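Glycosyltransferase (Streptomyces viridochromogenes, PDB 2IUY) probably transfers a sugar from a nucleotide donor as a retaining family GT4 enzyme, in the biosynthesis of the antibiotic avilamycin A. Local coordinates at residues A[90-93]-A[94-97]; A[100-103]-A[104-107]. All blocks are in the same frame, centred on the assembly; numbering follows the deposited sequence.

Both contacts are local turns on the single connection between strands 87-90 and 106-111, neighbours in the parallel sheet that carries the first of the two Rossmann-like halves of this GT-B enzyme. Contact 1 lies where the chain leaves the C-terminal end of strand 87-90 and is partly buried; contact 2 turns the chain into the start of strand 106-111 and lies at the surface, its centre about 27 Å from that of the chain. Their chemistry follows: in residues 90-97 a carboxylate and a hydroxyl hold backbone amides, whereas residues 100-107 rely on a proline-rich beta turn with apolar packing beneath. F107 joins them, its ring lying against I96 and D90.

Contact 1: residues A[90-93]-A[94-97]; sequences DHSG and GVIG
The carboxylate of D90 reaches forward to the start of residues 94-97, its two oxygens dividing the work. OD2 takes the amide of G94 nearly along its own C-O axis, with N of G94 2.8 Å from OD2 of D90, although the N-H is bent to 133°. OD1 stays closer to home. The amide of S92 drops onto OD1 of D90 from well above the carboxylate plane, 3.0 Å away, which makes an Asx turn, while OG of S92 gives its proton to the syn lone pair of the same OD1 at 2.7 Å. With chi1 of 76°, OG of S92 sits between its own backbone N and carbonyl carbon, and from there it also accepts the amide of V95 at 3.0 Å from that N; a weak bond comes from N of G94. CD1 of I96 lies over the opposite face of the carboxylate, 3.7 Å from CG of D90, the two side chains running past each other in opposite senses. Beyond, I96 packs on I76 and L80 of helix 73-82. The network pairs a buried carboxylate with three donors, two of them backbone amides; these would be expected to stabilise its negative charge and so favour the ionised form, and the bonds probably help hold the chain in its turn as it leaves strand 87-90.

Contact 2: residues A[100-103]-A[104-107]; sequences GLPP and GTAF
L101 extends beneath the turn toward F107, the deepest part of this contact. Its CG stands beside the backbone N, anti to the carbonyl carbon (chi1 -62°), and CD1 continues anti to CA (chi2 -175°), which carries CD1 of L101 to 4.0 Å from CD1 of F107; the two side chains cross at about a right angle. The same methyl of L101 lies 4.2 Å from CG2 of T105, so one branch serves both partners. Next comes P102, whose carbonyl is the acceptor of a type II beta turn from P102 to T105: N of T105 meets O of P102 at 3.1 Å with a fairly straight N-H (156°). OG1 of T105 stands over the face of the P102 ring, 3.6 Å from CD of P102, and makes a weak hydrogen bond to O of V85. P103, exposed, supplies the first corner of the turn, its ring fixing phi as that corner requires, and G104 takes the second corner with the positive phi of a type II turn, where glycine is the usual choice. With the chain reversed, T105 leads into strand 106-111. A106 forms backbone hydrogen bonds with D86 and V88, L101, T105 and F107 all rest on V88 of strand 87-90, and A106 faces L335 and L336 of the C-terminal helix 321-336, which covers that side of the strand.

Contact 1: residues A[90-93]-A[94-97]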
# COMPACT_ATOMS: atom_id res chain seq x y z
N ASP A 90 11.95 -6.48 7.17
CA ASP A 90 12.32 -5.73 6.01
C ASP A 90 11.12 -5.43 5.11
O ASP A 90 10.39 -6.31 4.69
CB ASP A 90 13.47 -6.42 5.21
CG ASP A 90 14.02 -5.53 4.09
OD1 ASP A 90 14.06 -4.29 4.31
OD2 ASP A 90 14.34 -6.01 2.98
N HIS A 91 10.95 -4.14 4.81
CA HIS A 91 9.98 -3.68 3.82
C HIS A 91 10.65 -3.04 2.63
O HIS A 91 9.97 -2.53 1.78
CB HIS A 91 9.03 -2.64 4.45
CG HIS A 91 8.14 -3.24 5.50
ND1 HIS A 91 6.85 -3.65 5.24
CD2 HIS A 91 8.38 -3.55 6.80
CE1 HIS A 91 6.32 -4.14 6.34
NE2 HIS A 91 7.23 -4.09 7.30
N SER A 92 11.99 -3.01 2.59
CA SER A 92 12.75 -2.29 1.55
C SER A 92 12.93 -3.05 0.23
O SER A 92 13.51 -2.50 -0.70
CB SER A 92 14.15 -1.96 2.07
OG SER A 92 14.93 -3.13 2.06
N GLY A 93 12.51 -4.31 0.16
CA GLY A 93 12.80 -5.17 -0.99
C GLY A 93 14.23 -5.65 -0.98
O GLY A 93 14.81 -5.95 -2.02
N GLY A 94 14.84 -5.74 0.19
CA GLY A 94 16.13 -6.36 0.27
C GLY A 94 17.33 -5.47 0.12
O GLY A 94 18.42 -5.94 -0.23
N VAL A 95 17.16 -4.18 0.43
CA VAL A 95 18.28 -3.27 0.66
C VAL A 95 19.17 -3.79 1.80
O VAL A 95 20.38 -3.56 1.86
CB VAL A 95 17.72 -1.87 0.97
CG1 VAL A 95 18.62 -1.08 1.88
CG2 VAL A 95 17.32 -1.12 -0.28
N ILE A 96 18.56 -4.51 2.74
CA ILE A 96 19.35 -5.21 3.76
C ILE A 96 18.99 -6.72 3.71
O ILE A 96 18.08 -7.11 3.01
CB ILE A 96 19.20 -4.53 5.15
CG1 ILE A 96 17.72 -4.35 5.54
CG2 ILE A 96 19.89 -3.15 5.16
CD1 ILE A 96 17.09 -5.55 6.22
N GLY A 97 19.73 -7.57 4.41
CA GLY A 97 19.50 -9.00 4.33
C GLY A 97 19.81 -9.63 5.66
O GLY A 97 20.17 -8.92 6.58

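Contact 2: residues A[100-103]-A[104-107]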
# COMPACT_ATOMS: atom_id res chain seq x y z
N GLY A 100 24.96 -11.09 8.88
CA GLY A 100 25.53 -10.08 9.77
C GLY A 100 24.70 -9.75 10.99
O GLY A 100 25.18 -9.07 11.93
N LEU A 101 23.45 -10.19 11.00
CA LEU A 101 22.60 -10.00 12.17
C LEU A 101 23.14 -10.86 13.35
O LEU A 101 23.73 -11.94 13.12
CB LEU A 101 21.14 -10.40 11.84
CG LEU A 101 20.41 -9.60 10.75
CD1 LEU A 101 19.00 -10.09 10.72
CD2 LEU A 101 20.44 -8.05 11.01
N PRO A 102 22.92 -10.39 14.59
CA PRO A 102 23.43 -11.09 15.76
C PRO A 102 22.72 -12.42 15.92
O PRO A 102 21.57 -12.57 15.49
CB PRO A 102 23.08 -10.14 16.92
CG PRO A 102 22.82 -8.85 16.31
CD PRO A 102 22.19 -9.18 14.98
N PRO A 103 23.41 -13.42 16.53
CA PRO A 103 22.74 -14.72 16.69
C PRO A 103 21.46 -14.53 17.45
O PRO A 103 21.41 -13.75 18.40
CB PRO A 103 23.72 -15.53 17.56
CG PRO A 103 25.03 -14.78 17.54
CD PRO A 103 24.77 -13.38 17.12
N GLY A 104 20.41 -15.22 17.05
CA GLY A 104 19.15 -15.14 17.76
C GLY A 104 18.17 -14.20 17.08
O GLY A 104 16.97 -14.24 17.35
N THR A 105 18.67 -13.36 16.18
CA THR A 105 17.79 -12.38 15.53
C THR A 105 17.09 -13.02 14.32
O THR A 105 17.73 -13.50 13.41
CB THR A 105 18.56 -11.06 15.14
OG1 THR A 105 19.16 -10.53 16.32
CG2 THR A 105 17.59 -10.03 14.63
N ALA A 106 15.75 -13.00 14.33
CA ALA A 106 14.96 -13.51 13.19
C ALA A 106 14.92 -12.47 12.07
O ALA A 106 14.89 -11.26 12.32
CB ALA A 106 13.50 -13.86 13.64
N PHE A 107 14.91 -12.96 10.84
CA PHE A 107 14.78 -12.07 9.69
C PHE A 107 13.48 -12.42 8.92
O PHE A 107 13.23 -13.58 8.57
CB PHE A 107 16.01 -12.14 8.78
CG PHE A 107 15.94 -11.18 7.64
CD1 PHE A 107 16.30 -9.84 7.82
CD2 PHE A 107 15.48 -11.60 6.39
CE1 PHE A 107 16.22 -8.93 6.74
CE2 PHE A 107 15.42 -10.72 5.31
CZ PHE A 107 15.76 -9.39 5.49